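Local coordinates for protein quinone oxidoreductase (Coxiella burnetii, PDB 3TQH) that binds NADPH and probably uses it to reduce quinones, as a member of the medium-chain dehydrogenase/reductase family, at residues 180-185 / 198-203; 10-15 / 65-70; 137-142 / 272-277. One frame throughout, in Å; residues are numbered along the deposited sequence.

Contact 1. Residues 180-185 / 198-203. With NDP (NADPH dihydro-nicotinamide-adenine-dinucleotide phosphate), chain B.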
loop_
_atom_site.group_PDB
_atom_site.type_symbol
_atom_site.label_atom_id
_atom_site.label_comp_id
_atom_site.label_asym_id
_atom_site.label_seq_id
_atom_site.Cartn_x
_atom_site.Cartn_y
_atom_site.Cartn_z
ATOM N N VAL A 180 -16.227 -5.092 12.423
ATOM C CA VAL A 180 -14.782 -4.991 12.251
ATOM C C VAL A 180 -14.067 -5.076 13.594
ATOM O O VAL A 180 -14.293 -4.251 14.484
ATOM C CB VAL A 180 -14.379 -3.688 11.522
ATOM C CG1 VAL A 180 -12.866 -3.461 11.590
ATOM C CG2 VAL A 180 -14.827 -3.740 10.071
ATOM N N ILE A 181 -13.222 -6.097 13.720
ATOM C CA ILE A 181 -12.310 -6.260 14.843
ATOM C C ILE A 181 -10.926 -5.934 14.306
ATOM O O ILE A 181 -10.611 -6.272 13.162
ATOM C CB ILE A 181 -12.299 -7.721 15.377
ATOM C CG1 ILE A 181 -13.722 -8.228 15.633
ATOM C CG2 ILE A 181 -11.471 -7.816 16.647
ATOM C CD1 ILE A 181 -13.798 -9.697 16.081
ATOM N N THR A 182 -10.091 -5.288 15.107
ATOM C CA THR A 182 -8.740 -4.977 14.649
ATOM C C THR A 182 -7.735 -5.010 15.780
ATOM O O THR A 182 -8.112 -4.947 16.944
ATOM C CB THR A 182 -8.678 -3.594 13.953
ATOM O OG1 THR A 182 -7.370 -3.399 13.398
ATOM C CG2 THR A 182 -8.985 -2.465 14.942
ATOM N N THR A 183 -6.457 -5.101 15.420
ATOM C CA THR A 183 -5.368 -5.062 16.395
ATOM C C THR A 183 -4.524 -3.799 16.223
ATOM O O THR A 183 -4.122 -3.462 15.111
ATOM C CB THR A 183 -4.464 -6.313 16.298
ATOM O OG1 THR A 183 -4.081 -6.532 14.937
ATOM C CG2 THR A 183 -5.196 -7.545 16.816
ATOM N N ALA A 184 -4.266 -3.110 17.333
ATOM C CA ALA A 184 -3.429 -1.919 17.336
ATOM C C ALA A 184 -2.948 -1.569 18.749
ATOM O O ALA A 184 -3.430 -2.123 19.735
ATOM C CB ALA A 184 -4.194 -0.763 16.746
ATOM N N SER A 185 -1.993 -0.647 18.837
ATOM C CA SER A 185 -1.581 -0.065 20.122
ATOM C C SER A 185 -2.743 0.658 20.796
ATOM O O SER A 185 -3.660 1.124 20.124
ATOM C CB SER A 185 -0.438 0.937 19.922
ATOM O OG SER A 185 0.716 0.287 19.433
ATOM N N GLU A 198 -15.353 -1.845 15.605
ATOM C CA GLU A 198 -16.213 -2.121 16.754
ATOM C C GLU A 198 -15.384 -2.535 17.964
ATOM O O GLU A 198 -15.725 -2.202 19.095
ATOM C CB GLU A 198 -17.213 -3.230 16.432
ATOM C CG GLU A 198 -18.389 -3.280 17.405
ATOM C CD GLU A 198 -18.995 -4.662 17.530
ATOM O OE1 GLU A 198 -18.292 -5.579 18.014
ATOM O OE2 GLU A 198 -20.178 -4.824 17.156
ATOM N N GLN A 199 -14.311 -3.280 17.713
ATOM C CA GLN A 199 -13.401 -3.728 18.765
ATOM C C GLN A 199 -11.962 -3.484 18.330
ATOM O O GLN A 199 -11.567 -3.861 17.226
ATOM C CB GLN A 199 -13.617 -5.216 19.055
ATOM C CG GLN A 199 -12.740 -5.795 20.166
ATOM C CD GLN A 199 -13.019 -7.270 20.426
ATOM O OE1 GLN A 199 -13.668 -7.938 19.623
ATOM N NE2 GLN A 199 -12.529 -7.781 21.550
ATOM N N CYS A 200 -11.189 -2.845 19.203
ATOM C CA CYS A 200 -9.757 -2.679 18.997
ATOM C C CYS A 200 -8.991 -3.435 20.071
ATOM O O CYS A 200 -9.002 -3.051 21.235
ATOM C CB CYS A 200 -9.394 -1.208 19.055
ATOM S SG CYS A 200 -10.224 -0.273 17.813
ATOM N N ILE A 201 -8.324 -4.507 19.668
ATOM C CA ILE A 201 -7.574 -5.347 20.599
ATOM C C ILE A 201 -6.163 -4.794 20.788
ATOM O O ILE A 201 -5.434 -4.594 19.816
ATOM C CB ILE A 201 -7.477 -6.802 20.090
ATOM C CG1 ILE A 201 -8.878 -7.368 19.816
ATOM C CG2 ILE A 201 -6.731 -7.668 21.101
ATOM C CD1 ILE A 201 -8.876 -8.729 19.174
ATOM N N ASN A 202 -5.790 -4.537 22.038
ATOM C CA ASN A 202 -4.430 -4.137 22.372
ATOM C C ASN A 202 -3.549 -5.371 22.375
ATOM O O ASN A 202 -3.513 -6.114 23.360
ATOM C CB ASN A 202 -4.373 -3.437 23.733
ATOM C CG ASN A 202 -2.972 -2.963 24.084
ATOM O OD1 ASN A 202 -2.003 -3.279 23.392
ATOM N ND2 ASN A 202 -2.858 -2.201 25.163
ATOM N N TYR A 203 -2.835 -5.579 21.272
ATOM C CA TYR A 203 -2.085 -6.824 21.063
ATOM C C TYR A 203 -0.807 -6.955 21.896
ATOM O O TYR A 203 -0.210 -8.029 21.935
ATOM C CB TYR A 203 -1.781 -7.037 19.572
ATOM C CG TYR A 203 -0.787 -6.072 18.971
ATOM C CD1 TYR A 203 0.563 -6.416 18.840
ATOM C CD2 TYR A 203 -1.195 -4.824 18.515
ATOM C CE1 TYR A 203 1.475 -5.525 18.280
ATOM C CE2 TYR A 203 -0.296 -3.938 17.950
ATOM C CZ TYR A 203 1.031 -4.285 17.832
ATOM O OH TYR A 203 1.903 -3.388 17.266
HETATM P PA NDP B . 2.338 -0.205 7.566
HETATM O O1A NDP B . 3.773 0.019 7.829
HETATM O O2A NDP B . 1.670 1.031 7.116
HETATM O O5B NDP B . 1.607 -0.736 8.895
HETATM C C5B NDP B . 1.960 -0.173 10.144
HETATM C C4B NDP B . 0.956 -0.598 11.204
HETATM O O4B NDP B . 1.231 -1.924 11.603
HETATM C C3B NDP B . 0.994 0.243 12.474
HETATM O O3B NDP B . -0.153 1.064 12.533
HETATM C C2B NDP B . 1.038 -0.762 13.621
HETATM O O2B NDP B . 0.053 -0.521 14.601
HETATM C C1B NDP B . 0.778 -2.088 12.927
HETATM N N9A NDP B . 1.465 -3.242 13.528
HETATM C C8A NDP B . 2.820 -3.446 13.614
HETATM N N7A NDP B . 3.038 -4.636 14.208
HETATM C C5A NDP B . 1.846 -5.195 14.501
HETATM C C6A NDP B . 1.513 -6.395 15.113
HETATM N N6A NDP B . 2.471 -7.211 15.521
HETATM N N1A NDP B . 0.188 -6.722 15.296
HETATM C C2A NDP B . -0.799 -5.850 14.862
HETATM N N3A NDP B . -0.469 -4.656 14.245
HETATM C C4A NDP B . 0.843 -4.333 14.073
HETATM O O3 NDP B . 2.137 -1.401 6.506
HETATM P PN NDP B . 1.048 -1.470 5.315
HETATM O O1N NDP B . 1.453 -0.542 4.238
HETATM O O2N NDP B . -0.330 -1.408 5.824
HETATM O O5D NDP B . 1.326 -2.966 4.798
HETATM C C5D NDP B . 1.264 -4.079 5.669
HETATM C C4D NDP B . 1.960 -5.274 5.027
HETATM O O4D NDP B . 1.310 -5.628 3.821
HETATM C C3D NDP B . 3.410 -4.961 4.688
HETATM O O3D NDP B . 4.228 -6.036 5.087
HETATM C C2D NDP B . 3.411 -4.775 3.186
HETATM O O2D NDP B . 4.652 -5.113 2.595
HETATM C C1D NDP B . 2.251 -5.681 2.759
HETATM N N1N NDP B . 1.598 -5.312 1.482
HETATM C C2N NDP B . 1.427 -6.301 0.544
HETATM C C3N NDP B . 0.877 -6.047 -0.710
HETATM C C7N NDP B . 0.696 -7.139 -1.723
HETATM O O7N NDP B . 0.146 -6.810 -2.980
HETATM N N7N NDP B . 1.063 -8.385 -1.425
HETATM C C4N NDP B . 0.467 -4.638 -1.031
HETATM C C5N NDP B . 0.669 -3.609 0.036
HETATM C C6N NDP B . 1.225 -4.007 1.248
HETATM P P2B NDP B . 0.447 0.029 16.063
HETATM O O1X NDP B . -0.818 0.459 16.762
HETATM O O2X NDP B . 1.367 1.219 15.940
HETATM O O3X NDP B . 1.121 -1.032 16.891
#

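Contact 2. Residues 10-15 / 65-70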
loop_
_atom_site.group_PDB
_atom_site.type_symbol
_atom_site.label_atom_id
_atom_site.label_comp_id
_atom_site.label_asym_id
_atom_site.label_seq_id
_atom_site.Cartn_x
_atom_site.Cartn_y
_atom_site.Cartn_z
ATOM N N ILE A 10 15.914 9.766 -5.683
ATOM C CA ILE A 10 16.519 8.972 -4.619
ATOM C C ILE A 10 16.973 7.646 -5.209
ATOM O O ILE A 10 16.199 6.955 -5.857
ATOM C CB ILE A 10 15.539 8.704 -3.453
ATOM C CG1 ILE A 10 15.227 10.005 -2.695
ATOM C CG2 ILE A 10 16.111 7.656 -2.489
ATOM C CD1 ILE A 10 16.398 10.584 -1.934
ATOM N N GLN A 11 18.237 7.303 -5.001
ATOM C CA GLN A 11 18.740 5.997 -5.403
ATOM C C GLN A 11 19.482 5.355 -4.257
ATOM O O GLN A 11 19.803 6.017 -3.276
ATOM C CB GLN A 11 19.649 6.120 -6.624
ATOM C CG GLN A 11 18.866 6.211 -7.925
ATOM C CD GLN A 11 19.728 6.468 -9.143
ATOM O OE1 GLN A 11 19.200 6.715 -10.222
ATOM N NE2 GLN A 11 21.049 6.422 -8.984
ATOM N N PHE A 12 19.721 4.057 -4.376
ATOM C CA PHE A 12 20.623 3.356 -3.476
ATOM C C PHE A 12 21.557 2.489 -4.315
ATOM O O PHE A 12 21.143 1.928 -5.325
ATOM C CB PHE A 12 19.850 2.550 -2.414
ATOM C CG PHE A 12 18.999 1.425 -2.967
ATOM C CD1 PHE A 12 19.383 0.101 -2.801
ATOM C CD2 PHE A 12 17.799 1.686 -3.617
ATOM C CE1 PHE A 12 18.602 -0.944 -3.294
ATOM C CE2 PHE A 12 17.016 0.649 -4.121
ATOM C CZ PHE A 12 17.420 -0.667 -3.957
ATOM N N ASP A 13 22.820 2.418 -3.900
ATOM C CA ASP A 13 23.855 1.673 -4.613
ATOM C C ASP A 13 24.045 0.267 -4.051
ATOM O O ASP A 13 24.600 -0.602 -4.716
ATOM C CB ASP A 13 25.186 2.427 -4.532
ATOM C CG ASP A 13 25.139 3.779 -5.223
ATOM O OD1 ASP A 13 24.020 4.272 -5.493
ATOM O OD2 ASP A 13 26.219 4.352 -5.496
ATOM N N GLN A 14 23.594 0.051 -2.821
ATOM C CA GLN A 14 23.775 -1.226 -2.147
ATOM C C GLN A 14 22.608 -1.477 -1.215
ATOM O O GLN A 14 21.985 -0.531 -0.725
ATOM C CB GLN A 14 25.087 -1.228 -1.350
ATOM C CG GLN A 14 25.224 -0.047 -0.381
ATOM C CD GLN A 14 26.593 0.031 0.276
ATOM O OE1 GLN A 14 26.984 -0.850 1.041
ATOM N NE2 GLN A 14 27.321 1.102 -0.011
ATOM N N PHE A 15 22.312 -2.749 -0.970
ATOM C CA PHE A 15 21.291 -3.111 0.001
ATOM C C PHE A 15 21.834 -2.839 1.392
ATOM O O PHE A 15 22.965 -3.203 1.706
ATOM C CB PHE A 15 20.909 -4.587 -0.111
ATOM C CG PHE A 15 20.350 -4.972 -1.451
ATOM C CD1 PHE A 15 19.171 -4.409 -1.912
ATOM C CD2 PHE A 15 20.996 -5.914 -2.241
ATOM C CE1 PHE A 15 18.647 -4.767 -3.141
ATOM C CE2 PHE A 15 20.478 -6.277 -3.476
ATOM C CZ PHE A 15 19.299 -5.700 -3.926
ATOM N N ASN A 65 21.781 -7.546 -9.307
ATOM C CA ASN A 65 22.880 -7.233 -10.222
ATOM C C ASN A 65 22.598 -5.995 -11.081
ATOM O O ASN A 65 23.252 -5.785 -12.099
ATOM C CB ASN A 65 23.180 -8.450 -11.114
ATOM C CG ASN A 65 24.121 -9.450 -10.452
ATOM O OD1 ASN A 65 23.702 -10.523 -10.008
ATOM N ND2 ASN A 65 25.404 -9.100 -10.387
ATOM N N ASN A 66 21.650 -5.164 -10.657
ATOM C CA ASN A 66 21.192 -4.032 -11.469
ATOM C C ASN A 66 21.120 -2.697 -10.715
ATOM O O ASN A 66 20.393 -1.790 -11.121
ATOM C CB ASN A 66 19.827 -4.364 -12.091
ATOM C CG ASN A 66 19.919 -5.433 -13.170
ATOM O OD1 ASN A 66 20.002 -6.630 -12.879
ATOM N ND2 ASN A 66 19.908 -5.001 -14.428
ATOM N N LEU A 67 21.882 -2.574 -9.632
ATOM C CA LEU A 67 21.947 -1.331 -8.874
ATOM C C LEU A 67 22.922 -0.358 -9.546
ATOM O O LEU A 67 23.804 -0.785 -10.290
ATOM C CB LEU A 67 22.371 -1.605 -7.424
ATOM C CG LEU A 67 21.460 -2.524 -6.604
ATOM C CD1 LEU A 67 22.004 -2.687 -5.191
ATOM C CD2 LEU A 67 20.027 -2.004 -6.572
ATOM N N PRO A 68 22.779 0.955 -9.283
ATOM C CA PRO A 68 21.812 1.597 -8.392
ATOM C C PRO A 68 20.374 1.562 -8.897
ATOM O O PRO A 68 20.132 1.512 -10.103
ATOM C CB PRO A 68 22.308 3.048 -8.324
ATOM C CG PRO A 68 23.034 3.250 -9.573
ATOM C CD PRO A 68 23.702 1.943 -9.869
ATOM N N SER A 69 19.437 1.606 -7.960
ATOM C CA SER A 69 18.017 1.562 -8.270
ATOM C C SER A 69 17.288 2.703 -7.581
ATOM O O SER A 69 17.680 3.134 -6.498
ATOM C CB SER A 69 17.428 0.228 -7.801
ATOM O OG SER A 69 16.017 0.208 -7.916
ATOM N N GLY A 70 16.229 3.189 -8.223
ATOM C CA GLY A 70 15.275 4.073 -7.569
ATOM C C GLY A 70 14.382 3.292 -6.614
ATOM O O GLY A 70 14.595 2.102 -6.387
#

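Contact 3. Residues 137-142 / 272-277. With NDP (NADPH dihydro-nicotinamide-adenine-dinucleotide phosphate), chain B.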
loop_
_atom_site.group_PDB
_atom_site.type_symbol
_atom_site.label_atom_id
_atom_site.label_comp_id
_atom_site.label_asym_id
_atom_site.label_seq_id
_atom_site.Cartn_x
_atom_site.Cartn_y
_atom_site.Cartn_z
ATOM N N ALA A 137 -2.033 1.256 -1.188
ATOM C CA ALA A 137 -2.755 0.975 0.063
ATOM C C ALA A 137 -4.227 0.698 -0.182
ATOM O O ALA A 137 -4.774 -0.276 0.332
ATOM C CB ALA A 137 -2.602 2.131 1.044
ATOM N N GLY A 138 -4.857 1.552 -0.980
ATOM C CA GLY A 138 -6.281 1.439 -1.272
ATOM C C GLY A 138 -6.647 0.221 -2.093
ATOM O O GLY A 138 -7.622 -0.470 -1.785
ATOM N N LEU A 139 -5.888 -0.034 -3.154
ATOM C CA LEU A 139 -6.167 -1.182 -4.012
ATOM C C LEU A 139 -5.947 -2.477 -3.246
ATOM O O LEU A 139 -6.667 -3.450 -3.460
ATOM C CB LEU A 139 -5.312 -1.167 -5.282
ATOM C CG LEU A 139 -5.674 -0.130 -6.351
ATOM C CD1 LEU A 139 -4.563 -0.023 -7.405
ATOM C CD2 LEU A 139 -7.025 -0.447 -7.005
ATOM N N THR A 140 -4.964 -2.493 -2.349
ATOM C CA THR A 140 -4.707 -3.678 -1.543
ATOM C C THR A 140 -5.848 -3.920 -0.553
ATOM O O THR A 140 -6.385 -5.026 -0.468
ATOM C CB THR A 140 -3.377 -3.584 -0.790
ATOM O OG1 THR A 140 -2.327 -3.269 -1.711
ATOM C CG2 THR A 140 -3.065 -4.902 -0.111
ATOM N N ALA A 141 -6.227 -2.883 0.183
ATOM C CA ALA A 141 -7.341 -2.982 1.120
ATOM C C ALA A 141 -8.570 -3.565 0.426
ATOM O O ALA A 141 -9.151 -4.532 0.902
ATOM C CB ALA A 141 -7.654 -1.618 1.708
ATOM N N LEU A 142 -8.938 -2.997 -0.719
ATOM C CA LEU A 142 -10.157 -3.398 -1.424
ATOM C C LEU A 142 -10.086 -4.836 -1.934
ATOM O O LEU A 142 -11.008 -5.628 -1.733
ATOM C CB LEU A 142 -10.421 -2.449 -2.597
ATOM C CG LEU A 142 -11.769 -2.545 -3.312
ATOM C CD1 LEU A 142 -12.945 -2.440 -2.322
ATOM C CD2 LEU A 142 -11.861 -1.467 -4.390
ATOM N N ILE A 272 -8.201 -0.028 -12.975
ATOM C CA ILE A 272 -8.695 1.302 -13.323
ATOM C C ILE A 272 -10.047 1.609 -12.665
ATOM O O ILE A 272 -10.231 2.682 -12.090
ATOM C CB ILE A 272 -8.795 1.461 -14.858
ATOM C CG1 ILE A 272 -7.387 1.467 -15.472
ATOM C CG2 ILE A 272 -9.534 2.739 -15.222
ATOM C CD1 ILE A 272 -7.362 1.469 -16.983
ATOM N N GLU A 273 -10.974 0.653 -12.733
ATOM C CA GLU A 273 -12.329 0.836 -12.204
ATOM C C GLU A 273 -12.348 0.968 -10.674
ATOM O O GLU A 273 -13.081 1.795 -10.133
ATOM C CB GLU A 273 -13.246 -0.311 -12.649
ATOM C CG GLU A 273 -13.647 -0.284 -14.139
ATOM C CD GLU A 273 -12.521 -0.678 -15.112
ATOM O OE1 GLU A 273 -11.536 -1.339 -14.692
ATOM O OE2 GLU A 273 -12.634 -0.322 -16.310
ATOM N N GLU A 274 -11.536 0.164 -9.989
ATOM C CA GLU A 274 -11.449 0.218 -8.527
ATOM C C GLU A 274 -10.790 1.499 -8.016
ATOM O O GLU A 274 -11.258 2.088 -7.049
ATOM C CB GLU A 274 -10.699 -0.997 -7.976
ATOM C CG GLU A 274 -11.433 -2.312 -8.189
ATOM C CD GLU A 274 -10.668 -3.518 -7.665
ATOM O OE1 GLU A 274 -9.450 -3.399 -7.415
ATOM O OE2 GLU A 274 -11.294 -4.589 -7.509
ATOM N N LEU A 275 -9.709 1.926 -8.661
ATOM C CA LEU A 275 -9.022 3.148 -8.270
ATOM C C LEU A 275 -9.885 4.392 -8.535
ATOM O O LEU A 275 -9.898 5.313 -7.725
ATOM C CB LEU A 275 -7.666 3.258 -8.974
ATOM C CG LEU A 275 -6.721 4.360 -8.469
ATOM C CD1 LEU A 275 -6.450 4.231 -6.980
ATOM C CD2 LEU A 275 -5.425 4.337 -9.257
ATOM N N HIS A 276 -10.589 4.411 -9.666
ATOM C CA HIS A 276 -11.631 5.413 -9.937
ATOM C C HIS A 276 -12.607 5.478 -8.764
ATOM O O HIS A 276 -12.950 6.563 -8.277
ATOM C CB HIS A 276 -12.443 5.044 -11.193
ATOM C CG HIS A 276 -11.937 5.650 -12.468
ATOM N ND1 HIS A 276 -11.747 7.006 -12.631
ATOM C CD2 HIS A 276 -11.650 5.086 -13.668
ATOM C CE1 HIS A 276 -11.331 7.248 -13.863
ATOM N NE2 HIS A 276 -11.267 6.100 -14.514
ATOM N N TYR A 277 -13.047 4.297 -8.330
ATOM C CA TYR A 277 -14.004 4.151 -7.235
ATOM C C TYR A 277 -13.432 4.670 -5.916
ATOM O O TYR A 277 -14.063 5.486 -5.246
ATOM C CB TYR A 277 -14.434 2.679 -7.109
ATOM C CG TYR A 277 -15.284 2.369 -5.903
ATOM C CD1 TYR A 277 -16.618 2.763 -5.848
ATOM C CD2 TYR A 277 -14.762 1.670 -4.824
ATOM C CE1 TYR A 277 -17.406 2.478 -4.745
ATOM C CE2 TYR A 277 -15.547 1.377 -3.712
ATOM C CZ TYR A 277 -16.864 1.788 -3.682
ATOM O OH TYR A 277 -17.640 1.504 -2.587
HETATM P PA NDP B . 2.338 -0.205 7.566
HETATM O O1A NDP B . 3.773 0.019 7.829
HETATM O O2A NDP B . 1.670 1.031 7.116
HETATM O O5B NDP B . 1.607 -0.736 8.895
HETATM C C5B NDP B . 1.960 -0.173 10.144
HETATM C C4B NDP B . 0.956 -0.598 11.204
HETATM O O4B NDP B . 1.231 -1.924 11.603
HETATM C C3B NDP B . 0.994 0.243 12.474
HETATM O O3B NDP B . -0.153 1.064 12.533
HETATM C C2B NDP B . 1.038 -0.762 13.621
HETATM O O2B NDP B . 0.053 -0.521 14.601
HETATM C C1B NDP B . 0.778 -2.088 12.927
HETATM N N9A NDP B . 1.465 -3.242 13.528
HETATM C C8A NDP B . 2.820 -3.446 13.614
HETATM N N7A NDP B . 3.038 -4.636 14.208
HETATM C C5A NDP B . 1.846 -5.195 14.501
HETATM C C6A NDP B . 1.513 -6.395 15.113
HETATM N N6A NDP B . 2.471 -7.211 15.521
HETATM N N1A NDP B . 0.188 -6.722 15.296
HETATM C C2A NDP B . -0.799 -5.850 14.862
HETATM N N3A NDP B . -0.469 -4.656 14.245
HETATM C C4A NDP B . 0.843 -4.333 14.073
HETATM O O3 NDP B . 2.137 -1.401 6.506
HETATM P PN NDP B . 1.048 -1.470 5.315
HETATM O O1N NDP B . 1.453 -0.542 4.238
HETATM O O2N NDP B . -0.330 -1.408 5.824
HETATM O O5D NDP B . 1.326 -2.966 4.798
HETATM C C5D NDP B . 1.264 -4.079 5.669
HETATM C C4D NDP B . 1.960 -5.274 5.027
HETATM O O4D NDP B . 1.310 -5.628 3.821
HETATM C C3D NDP B . 3.410 -4.961 4.688
HETATM O O3D NDP B . 4.228 -6.036 5.087
HETATM C C2D NDP B . 3.411 -4.775 3.186
HETATM O O2D NDP B . 4.652 -5.113 2.595
HETATM C C1D NDP B . 2.251 -5.681 2.759
HETATM N N1N NDP B . 1.598 -5.312 1.482
HETATM C C2N NDP B . 1.427 -6.301 0.544
HETATM C C3N NDP B . 0.877 -6.047 -0.710
HETATM C C7N NDP B . 0.696 -7.139 -1.723
HETATM O O7N NDP B . 0.146 -6.810 -2.980
HETATM N N7N NDP B . 1.063 -8.385 -1.425
HETATM C C4N NDP B . 0.467 -4.638 -1.031
HETATM C C5N NDP B . 0.669 -3.609 0.036
HETATM C C6N NDP B . 1.225 -4.007 1.248
HETATM P P2B NDP B . 0.447 0.029 16.063
HETATM O O1X NDP B . -0.818 0.459 16.762
HETATM O O2X NDP B . 1.367 1.219 15.940
HETATM O O3X NDP B . 1.121 -1.032 16.891
#

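Contact 1. Residues 180-185 / 198-203
Y203, I201 and I181 bury the most surface where strands 180-184 and 199-202 run parallel, their axes 28° apart. I201 donates N-H to T182 O (2.8 Å from N to O, nearly straight) and its own O accepts from A184 N at 3.1 Å, the alternation expected of parallel pairing. On the face bearing I181, T183 and I201, I181 CG2 meets I201 CD1 at 3.7 Å, and the I181 side chain lies beside that of Q199, whose NE2 is bonded to A211 O. Y203 follows the strand. Its CG sits between backbone N and carbonyl carbon (chi1 69°), and the ring edge meets A184, with CE2 3.6 Å from A184 C. One ring face takes the adenine, NADPH N1A lying 3.4 Å above the centre. This beta-alpha-beta unit of strand 179-184, helix 186-195 and strand 199-202 belongs to the first half of the Rossmann fold. The 2'-phosphate is gripped from both segments: S185 N donates to O1X (2.6 Å), while S185 OG and Y203 OH (2.5 Å) both donate to O3X. Because that phosphate distinguishes NADPH from NADH, these three donors are consistent with selection of the phosphorylated cofactor.

Contact 2. Residues 10-15 / 65-70
L67 and F12 meet where the loop after helix 58-63 passes the end of strand 6-12, and the L67 side chain can be followed atom by atom. Its CB lies 3.6 Å from D13 O. CG stands anti to the carbonyl carbon (chi1 -60°), and from it the two methyl branches part toward different rings. CD1 passes D13 O at 3.4 Å and ends over the face of the F15 ring, 4.2 Å from the centroid and 11° off the normal, which meets the definition of a CH-pi contact. CD2 turns to F12 instead and touches CE1 at 3.7 Å.

Beyond L67 the backbones pair. F12 and S69 form a single antiparallel hydrogen-bonded bridge, F12 N to S69 O at 3.1 Å and S69 N to F12 O at 3.2 Å. It ties loop 65-70 of the GroES-like, alcohol dehydrogenase-type domain to strand 6-12 near the N terminus. P68, which follows a cis peptide bond, packs CB against D13 OD1 and is crossed by the Q11 side chain through NE2. S69 CB touches F12 CE2, while S69 OG donates to G70 O at 2.8 Å. D13 is also tied to K22 by a salt bridge through OD2, and Q11 OE1 bonds T26 OG1. The chemistry thus implies a mixed attachment: two reciprocal amide bonds set the alignment of loop and strand, and apolar contacts of L67 with two aromatic rings hold the loop beside it.

Contact 3. Residues 137-142 / 272-277
A helix-to-helix contact, made by side chains without a hydrogen bond between the segments, joins helix 135-147 to the start of helix 272-283 in the interior of the chain. The short axes cross at 107° and come no nearer than 9.9 Å; the closest alpha carbons, those of L139 and L275, are 6.7 Å apart. L139 and L142, one turn apart, reach across with their CD2 methyls and converge on E274, each ending 3.8 Å from its CB. The CB of L142 already points at helix 272-283, while L139 starts to the side and its end comes nearer; with different first torsions (chi1 -170° and -73°) both CD2 atoms arrive at E274 CB. L142 crosses the glutamate stem obliquely, its CD2 also 3.9 Å from E274 CG, so the methylene part of an acidic residue serves as an apolar surface.

In this medium-chain dehydrogenase/reductase fold, the first helix also packs on helix 164-175 of the nucleotide-binding domain through A137 and A141, while the second rests on strand 119-121 through L275. T140, on the same helix as the two leucines, turns to the cofactor, its OG1 3.2 Å from NADPH C4N, the nicotinamide carbon that carries the hydride.

L139 CD2 also meets L275 CB at 4.2 Å in the buried part, and toward the exposed margin L142 CD2 approaches Y277 CD2 at 4.3 Å. E274 OE1 accepts a hydrogen bond from Q143 NE2.

How the contacts relate
Along the chain contact 2 closes before the others open, and contact 1 is nested inside the loop that contact 3 closes. Contacts 1 and 2 lie on opposite sides of the chain's centre, their centres about 38 Å apart; contact 3 is about 24 Å from contact 1 and about 29 Å from contact 2, centre to centre. None touches another. Contact 1 lies at one edge of the six-stranded parallel Rossmann sheet, with 199-202 as its outermost strand, whereas contact 2 joins strand 6-12 of a separate two-stranded sheet to a loop. Contacts 1 and 3 are linked through NADPH: residues 180-185 and 198-203 hold its adenine end, and helix 135-147 reaches its nicotinamide.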